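Local coordinates for protein thermostable carboxypeptidase 1 (Pyrococcus furiosus, PDB 1KA2) that removes amino acids one at a time from the C-terminus of peptides with broad specificity, as a cobalt-dependent, thermostable metallocarboxypeptidase of the M32 family, at residues L30-E35 / R230-V235; R198-E203 / S331-E336; E299-F304 / E462-W467; L372-E377 / G415-F420. All blocks are in the same frame, centred on the assembly; numbering follows the deposited sequence.

Overall arrangement
From the N terminus, helix 8-36 opens interaction 1, which closes about 200 residues later on strand 231-235. Before it closes, the loop at 198-203 has already started interaction 2, so these two cross. Interaction 2 ends at the start of helix 335-342, after residues 299-304 have opened interaction 3; that pair crosses as well, while 1 and 3 follow in series. Interaction 3 joins the metal-bearing helix 295-309 to helix 454-465, and interaction 4, linking helix 359-375 with the turn before helix 421-440, falls wholly within its span. The four do not touch: centres lie from about 22 Å (1 and 3) to about 41 Å (2 and 4) apart.

Interaction 1 of 4, residues L30-E35 / R230-V235; sequences LGWDLE and RARLDV
W32 and D234 meet where the six-membered part of the indole runs into a carboxylate. CZ2 of W32 lies 3.2 Å from OD2 of D234, and the oxygen sits at the ring edge near its plane, so it is the C-H rim and not the pi face that meets the negative charge; ring and carboxylate planes are 65° apart. A water links the same two groups a second time, accepting from NE1 of W32 at 2.7 Å and donating to OD2 of D234 at 2.9 Å. The indole spans the gap because its CG is anti to the backbone N (chi1 177°), which carries the ring out from the helix.

The next shell fixes the carboxylate. R232 grips D234 side-on: NE of R232 reaches OD2 of D234 at 3.0 Å and NH2 of R232 reaches OD1 of D234 at 3.0 Å, each on a syn lone pair and in the guanidinium plane. This two-point salt bridge restrains the rotation of the carboxylate and probably favours its ionised form. OD2 thus takes an arginine N-H and a water proton while resting on the indole rim.

R250 makes a cation-pi contact with W32, F244 meets the indole edge-to-face, and NH1 of R232 bonds to O of N37 in the second subunit, which places the cluster at the dimer interface. In the fold, helix 8-36 passes an outer strand of the three-stranded mixed sheet, the short axes of 30-35 and 231-235 being 10.2 Å apart at 44°, while strand 248-253 runs parallel to 231-235 on its inner side.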
# COMPACT_ATOMS: atom_id res chain seq x y z
N LEU A 30 0.21 4.13 2.60
CA LEU A 30 -1.17 4.20 3.08
C LEU A 30 -1.99 5.22 2.30
O LEU A 30 -3.08 4.91 1.83
CB LEU A 30 -1.17 4.57 4.57
CG LEU A 30 -1.37 3.43 5.57
CD1 LEU A 30 -0.81 2.15 5.03
CD2 LEU A 30 -0.73 3.82 6.90
N GLY A 31 -1.45 6.43 2.16
CA GLY A 31 -2.14 7.48 1.44
C GLY A 31 -2.32 7.15 -0.02
O GLY A 31 -3.40 7.31 -0.58
N TRP A 32 -1.25 6.67 -0.65
CA TRP A 32 -1.33 6.30 -2.05
C TRP A 32 -2.40 5.23 -2.25
O TRP A 32 -3.27 5.35 -3.12
CB TRP A 32 0.03 5.76 -2.54
CG TRP A 32 0.03 5.27 -3.96
CD1 TRP A 32 0.17 6.02 -5.09
CD2 TRP A 32 -0.12 3.91 -4.40
NE1 TRP A 32 0.10 5.22 -6.20
CE2 TRP A 32 -0.08 3.92 -5.81
CE3 TRP A 32 -0.30 2.68 -3.74
CZ2 TRP A 32 -0.20 2.75 -6.58
CZ3 TRP A 32 -0.42 1.52 -4.50
CH2 TRP A 32 -0.37 1.56 -5.90
N ASP A 33 -2.33 4.18 -1.44
CA ASP A 33 -3.29 3.09 -1.57
C ASP A 33 -4.71 3.56 -1.31
O ASP A 33 -5.65 3.15 -1.99
CB ASP A 33 -2.92 1.94 -0.61
CG ASP A 33 -3.96 0.84 -0.61
OD1 ASP A 33 -4.82 0.85 0.30
OD2 ASP A 33 -3.92 0.00 -1.53
N LEU A 34 -4.87 4.45 -0.33
CA LEU A 34 -6.19 4.98 -0.04
C LEU A 34 -6.79 5.58 -1.31
O LEU A 34 -7.95 5.32 -1.62
CB LEU A 34 -6.10 6.01 1.10
CG LEU A 34 -7.13 7.13 1.30
CD1 LEU A 34 -8.50 6.75 0.81
CD2 LEU A 34 -7.17 7.47 2.78
N GLU A 35 -6.00 6.36 -2.05
CA GLU A 35 -6.46 7.01 -3.29
C GLU A 35 -6.61 6.09 -4.50
O GLU A 35 -7.54 6.25 -5.29
CB GLU A 35 -5.49 8.12 -3.73
CG GLU A 35 -5.41 9.37 -2.85
CD GLU A 35 -6.74 10.07 -2.68
OE1 GLU A 35 -7.50 10.23 -3.66
OE2 GLU A 35 -7.01 10.49 -1.55
N ARG A 230 11.27 1.35 -11.08
CA ARG A 230 11.37 2.34 -10.01
C ARG A 230 10.13 3.23 -9.94
O ARG A 230 10.03 4.10 -9.10
CB ARG A 230 12.61 3.21 -10.21
CG ARG A 230 13.91 2.55 -9.77
CD ARG A 230 15.13 3.37 -10.13
NE ARG A 230 16.06 3.39 -9.01
CZ ARG A 230 17.38 3.33 -9.13
NH1 ARG A 230 17.93 3.24 -10.33
NH2 ARG A 230 18.15 3.36 -8.05
N ALA A 231 9.16 3.00 -10.83
CA ALA A 231 7.98 3.85 -10.81
C ALA A 231 6.73 3.20 -11.35
O ALA A 231 6.77 2.15 -12.00
CB ALA A 231 8.26 5.15 -11.58
N ARG A 232 5.60 3.86 -11.08
CA ARG A 232 4.30 3.40 -11.52
C ARG A 232 3.42 4.59 -11.91
O ARG A 232 3.63 5.71 -11.45
CB ARG A 232 3.55 2.66 -10.39
CG ARG A 232 4.19 1.40 -9.82
CD ARG A 232 3.15 0.72 -8.92
NE ARG A 232 1.88 0.62 -9.66
CZ ARG A 232 1.54 -0.42 -10.43
NH1 ARG A 232 2.37 -1.45 -10.56
NH2 ARG A 232 0.40 -0.40 -11.10
N LEU A 233 2.44 4.31 -12.76
CA LEU A 233 1.45 5.28 -13.18
C LEU A 233 0.10 4.58 -12.95
O LEU A 233 -0.13 3.48 -13.44
CB LEU A 233 1.59 5.63 -14.66
CG LEU A 233 0.36 6.38 -15.21
CD1 LEU A 233 0.32 7.79 -14.64
CD2 LEU A 233 0.41 6.43 -16.74
N ASP A 234 -0.77 5.23 -12.19
CA ASP A 234 -2.09 4.70 -11.89
C ASP A 234 -3.11 5.83 -11.98
O ASP A 234 -2.75 6.96 -12.29
CB ASP A 234 -2.10 4.08 -10.49
CG ASP A 234 -1.25 2.82 -10.42
OD1 ASP A 234 -1.65 1.81 -11.03
OD2 ASP A 234 -0.19 2.83 -9.79
N VAL A 235 -4.37 5.51 -11.71
CA VAL A 235 -5.45 6.48 -11.74
C VAL A 235 -5.95 6.77 -10.32
O VAL A 235 -5.92 5.88 -9.45
CB VAL A 235 -6.62 5.95 -12.61
CG1 VAL A 235 -7.83 6.86 -12.50
CG2 VAL A 235 -6.19 5.82 -14.06
O HOH W 1 0.97 5.30 -8.75

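Interaction 2 of 4, residues R198-E203 / S331-E336; sequences REHPLE and SNYTPE
Y333 carries most of this contact: its ring receives the L202 side chain over one face and P201 at its rim. CD2 of L202 stands 3.4 Å from the centroid of the Y333 ring and only 12° off the ring normal, a CH-pi contact set almost over the middle of the ring. The rest of the isobutyl group spreads over the same ring, with CG of L202 3.7 Å from CE2 of Y333. Y333 reaches this position with CG anti to its carbonyl carbon (chi1 -53°), the side chain running past L202 in the opposite direction.

P201 comes in at the edge: its CG is 3.8 Å from CE2 of Y333, near the plane of the phenol. H200 adds a looser touch, NE2 of H200 lying 4.1 Å from CD2 of Y333. Residues 201-203 form a 3-10 turn, closed by E203 N to H200 O at 3.1 Å, and this turn presents proline and leucine side by side to the tyrosine.

Beyond the two segments, L202 also packs on Y341 of helix 335-342. T334 is the N-cap of that helix: its OG1 accepts a weak bond from E336 N, and its own N is hydrogen-bonded to OD1 of D337.

The contact is apolar and CH-pi in character, so it depends on close approach more than on bond direction; the directional bond, from the phenol OH of Y333, goes to OE2 of E205, on the same loop as P201 and L202.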
# COMPACT_ATOMS: atom_id res chain seq x y z
N ARG A 198 -9.71 31.78 -26.96
CA ARG A 198 -10.14 31.61 -25.59
C ARG A 198 -10.73 30.23 -25.37
O ARG A 198 -11.03 29.84 -24.24
CB ARG A 198 -11.18 32.68 -25.23
CG ARG A 198 -10.65 34.10 -25.21
CD ARG A 198 -11.68 34.99 -24.52
NE ARG A 198 -11.23 36.36 -24.33
CZ ARG A 198 -11.78 37.20 -23.46
NH1 ARG A 198 -12.80 36.79 -22.72
NH2 ARG A 198 -11.33 38.44 -23.34
N GLU A 199 -10.90 29.49 -26.46
CA GLU A 199 -11.45 28.14 -26.41
C GLU A 199 -11.08 27.40 -27.68
O GLU A 199 -10.57 28.00 -28.63
CB GLU A 199 -12.97 28.19 -26.27
CG GLU A 199 -13.66 28.88 -27.44
CD GLU A 199 -15.16 28.93 -27.28
OE1 GLU A 199 -15.83 29.48 -28.18
OE2 GLU A 199 -15.67 28.42 -26.25
N HIS A 200 -11.31 26.09 -27.70
CA HIS A 200 -10.99 25.28 -28.86
C HIS A 200 -11.97 24.11 -28.95
O HIS A 200 -12.39 23.57 -27.92
CB HIS A 200 -9.56 24.74 -28.74
CG HIS A 200 -8.99 24.24 -30.03
ND1 HIS A 200 -8.36 25.06 -30.94
CD2 HIS A 200 -9.02 23.01 -30.59
CE1 HIS A 200 -8.04 24.36 -32.01
NE2 HIS A 200 -8.43 23.11 -31.83
N PRO A 201 -12.34 23.70 -30.17
CA PRO A 201 -13.29 22.58 -30.31
C PRO A 201 -12.77 21.26 -29.74
O PRO A 201 -13.56 20.40 -29.34
CB PRO A 201 -13.55 22.53 -31.82
CG PRO A 201 -12.28 23.09 -32.42
CD PRO A 201 -11.98 24.25 -31.49
N LEU A 202 -11.45 21.10 -29.68
CA LEU A 202 -10.84 19.89 -29.15
C LEU A 202 -11.21 19.66 -27.67
O LEU A 202 -11.07 18.55 -27.15
CB LEU A 202 -9.32 19.96 -29.31
CG LEU A 202 -8.80 19.58 -30.71
CD1 LEU A 202 -7.30 19.83 -30.82
CD2 LEU A 202 -9.13 18.11 -30.98
N GLU A 203 -11.69 20.71 -27.01
CA GLU A 203 -12.11 20.61 -25.61
C GLU A 203 -13.35 19.74 -25.48
O GLU A 203 -13.59 19.15 -24.43
CB GLU A 203 -12.44 21.98 -25.03
CG GLU A 203 -11.32 22.98 -25.04
CD GLU A 203 -11.63 24.18 -24.16
OE1 GLU A 203 -10.84 25.14 -24.18
OE2 GLU A 203 -12.66 24.15 -23.44
N SER A 331 -8.40 13.02 -36.80
CA SER A 331 -8.28 13.10 -38.26
C SER A 331 -8.91 14.37 -38.83
O SER A 331 -9.07 14.52 -40.03
CB SER A 331 -8.87 11.84 -38.93
OG SER A 331 -10.10 11.43 -38.37
N ASN A 332 -9.26 15.29 -37.94
CA ASN A 332 -9.88 16.54 -38.35
C ASN A 332 -9.06 17.73 -37.86
O ASN A 332 -9.45 18.88 -38.09
CB ASN A 332 -11.30 16.64 -37.78
CG ASN A 332 -12.24 15.63 -38.39
OD1 ASN A 332 -12.51 15.66 -39.59
ND2 ASN A 332 -12.74 14.71 -37.56
N TYR A 333 -7.95 17.46 -37.17
CA TYR A 333 -7.12 18.55 -36.68
C TYR A 333 -5.65 18.43 -37.08
O TYR A 333 -5.14 17.34 -37.34
CB TYR A 333 -7.22 18.66 -35.15
CG TYR A 333 -8.63 18.78 -34.63
CD1 TYR A 333 -9.40 17.64 -34.40
CD2 TYR A 333 -9.20 20.03 -34.39
CE1 TYR A 333 -10.72 17.74 -33.95
CE2 TYR A 333 -10.52 20.14 -33.93
CZ TYR A 333 -11.27 18.99 -33.71
OH TYR A 333 -12.55 19.10 -33.24
N THR A 334 -4.98 19.58 -37.11
CA THR A 334 -3.57 19.64 -37.48
C THR A 334 -2.74 19.90 -36.22
O THR A 334 -3.29 20.21 -35.16
CB THR A 334 -3.30 20.79 -38.44
OG1 THR A 334 -3.24 22.02 -37.70
CG2 THR A 334 -4.43 20.89 -39.46
N PRO A 335 -1.41 19.77 -36.32
CA PRO A 335 -0.54 20.01 -35.16
C PRO A 335 -0.63 21.44 -34.61
O PRO A 335 -0.35 21.67 -33.43
CB PRO A 335 0.86 19.65 -35.68
CG PRO A 335 0.73 19.75 -37.16
CD PRO A 335 -0.63 19.20 -37.43
N GLU A 336 -1.01 22.40 -35.46
CA GLU A 336 -1.16 23.79 -35.01
C GLU A 336 -2.43 23.85 -34.18
O GLU A 336 -2.51 24.59 -33.20
CB GLU A 336 -1.27 24.75 -36.20
CG GLU A 336 -0.02 25.61 -36.45
CD GLU A 336 0.29 26.60 -35.33
OE1 GLU A 336 -0.57 27.44 -35.01
OE2 GLU A 336 1.41 26.53 -34.77

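Interaction 3 of 4, residues E299-F304 / E462-W467; sequences ESQSRF and EKIHRW. With MG (magnesium ion), chain B.
Q301 brings its carboxamide to the edge of the H465 imidazole, the two planes standing 88° apart. NE2 of H465 donates to OE1 of Q301 at 2.8 Å with an N-H...O angle of 156°; the donor approaches from well above the carbonyl plane instead of along a lone pair. A bend at chi2 (-55°) turns the amide so that its nitrogen faces back along its own helix, where NE2 of Q301 donates to OG of S300 at 3.2 Å, in the amide plane. The same nitrogen rests 4.2 Å from CG1 of I464. Both ends of the amide are therefore held, which supports this choice of amide orientation and should hinder its rotation.

Q301 belongs to the HES/GQ motif, whose glutamate completes the metal site of this HEXXH peptidase. OE2 of E299 binds the magnesium ion at 2.1 Å, together with H269, H273 and three waters; cobalt is the catalytic metal at this site. OG of S302 donates to OE2 of E299 at 2.8 Å from above the carboxylate plane. NE of R303 is 3.8 Å from OE1 of E299, a long pairing of charges with no N-H directed at the oxygen.

The imidazole of H465 is also stacked with Y276, three residues past H273 on the HEXXH helix 261-278, and its ND1 is hydrogen-bonded to NE2 of Q279, just beyond that helix.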
# COMPACT_ATOMS: atom_id res chain seq x y z
N GLU A 299 7.33 22.56 -7.41
CA GLU A 299 6.48 23.09 -8.48
C GLU A 299 7.29 23.71 -9.61
O GLU A 299 6.76 23.97 -10.69
CB GLU A 299 5.47 24.08 -7.90
CG GLU A 299 4.29 23.37 -7.23
CD GLU A 299 3.32 22.77 -8.22
OE1 GLU A 299 2.48 23.47 -8.79
OE2 GLU A 299 3.38 21.56 -8.48
N SER A 300 8.57 23.98 -9.38
CA SER A 300 9.37 24.53 -10.48
C SER A 300 9.68 23.37 -11.44
O SER A 300 9.88 23.58 -12.63
CB SER A 300 10.69 25.14 -9.96
OG SER A 300 11.60 24.15 -9.51
N GLN A 301 9.70 22.15 -10.91
CA GLN A 301 9.98 20.98 -11.72
C GLN A 301 8.75 20.52 -12.47
O GLN A 301 8.81 20.26 -13.67
CB GLN A 301 10.52 19.86 -10.84
CG GLN A 301 11.82 20.24 -10.17
CD GLN A 301 12.86 20.69 -11.18
OE1 GLN A 301 13.36 19.89 -11.97
NE2 GLN A 301 13.17 21.98 -11.17
N SER A 302 7.62 20.44 -11.77
CA SER A 302 6.38 20.01 -12.40
C SER A 302 5.98 21.00 -13.50
O SER A 302 5.55 20.58 -14.57
CB SER A 302 5.26 19.91 -11.36
OG SER A 302 4.98 21.17 -10.76
N ARG A 303 6.11 22.30 -13.22
CA ARG A 303 5.74 23.31 -14.21
C ARG A 303 6.76 23.38 -15.34
O ARG A 303 6.43 23.74 -16.46
CB ARG A 303 5.61 24.69 -13.56
CG ARG A 303 4.49 24.79 -12.53
CD ARG A 303 3.11 24.54 -13.16
NE ARG A 303 2.04 25.00 -12.27
CZ ARG A 303 0.74 24.85 -12.50
NH1 ARG A 303 0.32 24.22 -13.59
NH2 ARG A 303 -0.13 25.33 -11.63
N PHE A 304 8.00 23.02 -15.04
CA PHE A 304 9.02 23.01 -16.07
C PHE A 304 8.59 22.02 -17.15
O PHE A 304 8.52 22.37 -18.33
CB PHE A 304 10.39 22.59 -15.52
CG PHE A 304 11.51 22.69 -16.53
CD1 PHE A 304 12.15 23.91 -16.75
CD2 PHE A 304 11.88 21.59 -17.29
CE1 PHE A 304 13.15 24.02 -17.72
CE2 PHE A 304 12.89 21.69 -18.26
CZ PHE A 304 13.52 22.91 -18.47
N GLU A 462 21.96 17.70 -11.78
CA GLU A 462 23.12 18.42 -11.28
C GLU A 462 22.79 19.76 -10.65
O GLU A 462 23.36 20.12 -9.62
CB GLU A 462 24.13 18.65 -12.40
CG GLU A 462 25.26 17.64 -12.44
CD GLU A 462 26.07 17.62 -11.16
OE1 GLU A 462 26.58 18.70 -10.76
OE2 GLU A 462 26.20 16.53 -10.57
N LYS A 463 21.87 20.49 -11.27
CA LYS A 463 21.52 21.81 -10.75
C LYS A 463 20.57 21.79 -9.56
O LYS A 463 20.79 22.50 -8.58
CB LYS A 463 20.92 22.67 -11.87
CG LYS A 463 21.89 23.02 -13.00
CD LYS A 463 23.10 23.76 -12.47
CE LYS A 463 23.90 24.44 -13.59
NZ LYS A 463 24.57 23.47 -14.50
N ILE A 464 19.53 20.96 -9.62
CA ILE A 464 18.53 20.91 -8.55
C ILE A 464 18.38 19.62 -7.74
O ILE A 464 18.57 19.61 -6.52
CB ILE A 464 17.12 21.23 -9.11
CG1 ILE A 464 17.14 22.52 -9.94
CG2 ILE A 464 16.13 21.33 -7.96
CD1 ILE A 464 17.57 23.75 -9.18
N HIS A 465 18.03 18.54 -8.43
CA HIS A 465 17.76 17.23 -7.82
C HIS A 465 18.74 16.58 -6.83
O HIS A 465 18.37 16.34 -5.68
CB HIS A 465 17.45 16.23 -8.94
CG HIS A 465 16.37 16.70 -9.88
ND1 HIS A 465 16.02 16.00 -11.02
CD2 HIS A 465 15.56 17.78 -9.84
CE1 HIS A 465 15.04 16.64 -11.63
NE2 HIS A 465 14.74 17.72 -10.94
N ARG A 466 19.96 16.28 -7.27
CA ARG A 466 20.92 15.61 -6.40
C ARG A 466 21.14 16.28 -5.06
O ARG A 466 21.58 15.64 -4.11
CB ARG A 466 22.27 15.47 -7.10
CG ARG A 466 22.95 16.80 -7.43
CD ARG A 466 24.39 16.58 -7.90
NE ARG A 466 25.20 15.99 -6.84
CZ ARG A 466 26.48 15.65 -6.96
NH1 ARG A 466 27.12 15.82 -8.12
NH2 ARG A 466 27.11 15.12 -5.93
N TRP A 467 20.83 17.57 -4.97
CA TRP A 467 21.03 18.31 -3.73
C TRP A 467 20.00 18.01 -2.65
O TRP A 467 20.22 18.33 -1.48
CB TRP A 467 21.08 19.81 -4.03
CG TRP A 467 22.15 20.14 -5.02
CD1 TRP A 467 21.99 20.76 -6.23
CD2 TRP A 467 23.54 19.79 -4.94
NE1 TRP A 467 23.19 20.79 -6.91
CE2 TRP A 467 24.15 20.21 -6.13
CE3 TRP A 467 24.32 19.15 -3.96
CZ2 TRP A 467 25.52 20.01 -6.39
CZ3 TRP A 467 25.68 18.96 -4.22
CH2 TRP A 467 26.26 19.39 -5.42
MG MG B . 2.22 19.76 -8.58
O HOH W 2 0.86 18.05 -8.38
O HOH W 3 1.90 19.89 -6.45
O HOH W 4 0.48 21.16 -8.55

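Interaction 4 of 4, residues L372-E377 / G415-F420; sequences LMVSEE and GSIGYF
This is a buried, purely apolar contact between the last turn of helix 359-375 and the turn-rich link that leads from helix 411-414 to helix 421-440. I417 does all the bridging from its side. Its CD1 lies 4.1 Å from CE of M373, and its CG2 lies 4.1 Å from CG2 of V374, so the two branches of one isoleucine each take a different neighbour on the helix. With CG1 anti to the carbonyl carbon and CG2 anti to the backbone N (chi1 -61°), the fork is spread to meet both. A bend at chi3 (64°) brings the methyl of M373 round to I417. M373 comes in roughly perpendicular to I417, while V374 and I417 lie alongside, pointing opposite ways.

Around I417 the backbone is tightly turned: G415 ends helix 411-414 in a Schellman motif, and S416 centres an inverse gamma turn. L159 of helix 155-163 packs on both V374 and I417.

Because methyl groups at ordinary van der Waals distance carry the contact, it is directionally undemanding; the turns and the bond from G418 N to OE1 of E370 probably help to position I417, and the three side chains that touch are buried.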
# COMPACT_ATOMS: atom_id res chain seq x y z
N LEU A 372 -4.42 39.76 4.75
CA LEU A 372 -5.40 40.54 5.52
C LEU A 372 -6.02 39.76 6.68
O LEU A 372 -6.13 40.29 7.80
CB LEU A 372 -6.53 41.02 4.60
CG LEU A 372 -6.29 42.30 3.80
CD1 LEU A 372 -4.91 42.28 3.14
CD2 LEU A 372 -7.42 42.47 2.77
N MET A 373 -6.43 38.52 6.42
CA MET A 373 -7.05 37.63 7.41
C MET A 373 -6.21 37.39 8.67
O MET A 373 -6.73 37.30 9.78
CB MET A 373 -7.37 36.28 6.75
CG MET A 373 -8.51 36.31 5.73
SD MET A 373 -8.37 35.07 4.42
CE MET A 373 -8.48 33.57 5.39
N VAL A 374 -4.90 37.29 8.48
CA VAL A 374 -4.00 37.04 9.59
C VAL A 374 -3.36 38.32 10.17
O VAL A 374 -2.81 38.31 11.27
CB VAL A 374 -2.91 36.04 9.15
CG1 VAL A 374 -1.96 35.74 10.29
CG2 VAL A 374 -3.59 34.78 8.67
N SER A 375 -3.44 39.41 9.41
CA SER A 375 -2.88 40.70 9.85
C SER A 375 -3.90 41.57 10.57
O SER A 375 -3.83 41.78 11.78
CB SER A 375 -2.34 41.50 8.67
OG SER A 375 -1.26 40.85 8.05
N GLU A 376 -4.84 42.11 9.81
CA GLU A 376 -5.87 42.98 10.37
C GLU A 376 -6.97 42.09 10.96
O GLU A 376 -6.83 40.87 10.99
CB GLU A 376 -6.44 43.87 9.27
CG GLU A 376 -6.79 45.27 9.74
CD GLU A 376 -5.55 46.08 10.10
OE1 GLU A 376 -5.70 47.21 10.61
OE2 GLU A 376 -4.43 45.57 9.87
N GLU A 377 -8.05 42.70 11.44
CA GLU A 377 -9.15 41.92 12.00
C GLU A 377 -10.18 41.73 10.89
O GLU A 377 -11.21 42.39 10.85
CB GLU A 377 -9.76 42.65 13.21
CG GLU A 377 -11.16 42.19 13.64
CD GLU A 377 -11.25 40.70 13.93
OE1 GLU A 377 -10.46 40.21 14.77
OE2 GLU A 377 -12.10 40.03 13.31
N GLY A 415 -7.00 24.40 6.63
CA GLY A 415 -6.16 25.23 7.47
C GLY A 415 -4.85 25.56 6.77
O GLY A 415 -3.91 26.04 7.40
N SER A 416 -4.77 25.29 5.47
CA SER A 416 -3.55 25.60 4.75
C SER A 416 -3.52 27.07 4.34
O SER A 416 -3.79 27.42 3.20
CB SER A 416 -3.43 24.70 3.51
OG SER A 416 -3.42 23.36 3.92
N ILE A 417 -3.19 27.93 5.30
CA ILE A 417 -3.12 29.37 5.08
C ILE A 417 -1.62 29.72 4.94
O ILE A 417 -0.84 29.43 5.84
CB ILE A 417 -3.71 30.12 6.28
CG1 ILE A 417 -5.18 29.74 6.46
CG2 ILE A 417 -3.52 31.61 6.11
CD1 ILE A 417 -6.07 30.28 5.41
N GLY A 418 -1.23 30.36 3.84
CA GLY A 418 0.18 30.68 3.63
C GLY A 418 0.80 29.65 2.70
O GLY A 418 2.02 29.59 2.51
N TYR A 419 -0.06 28.84 2.09
CA TYR A 419 0.34 27.78 1.17
C TYR A 419 0.27 28.18 -0.32
O TYR A 419 1.20 27.93 -1.09
CB TYR A 419 -0.56 26.55 1.42
CG TYR A 419 -0.25 25.33 0.59
CD1 TYR A 419 0.25 24.16 1.19
CD2 TYR A 419 -0.50 25.31 -0.77
CE1 TYR A 419 0.46 23.02 0.44
CE2 TYR A 419 -0.28 24.18 -1.52
CZ TYR A 419 0.19 23.04 -0.91
OH TYR A 419 0.38 21.93 -1.68
N PHE A 420 -0.84 28.80 -0.72
CA PHE A 420 -1.03 29.22 -2.10
C PHE A 420 0.16 29.85 -2.84
O PHE A 420 0.43 29.50 -3.98
CB PHE A 420 -2.24 30.16 -2.20
CG PHE A 420 -3.56 29.44 -2.27
CD1 PHE A 420 -4.59 29.76 -1.37
CD2 PHE A 420 -3.79 28.43 -3.20
CE1 PHE A 420 -5.81 29.09 -1.40
CE2 PHE A 420 -5.02 27.75 -3.24
CZ PHE A 420 -6.03 28.08 -2.34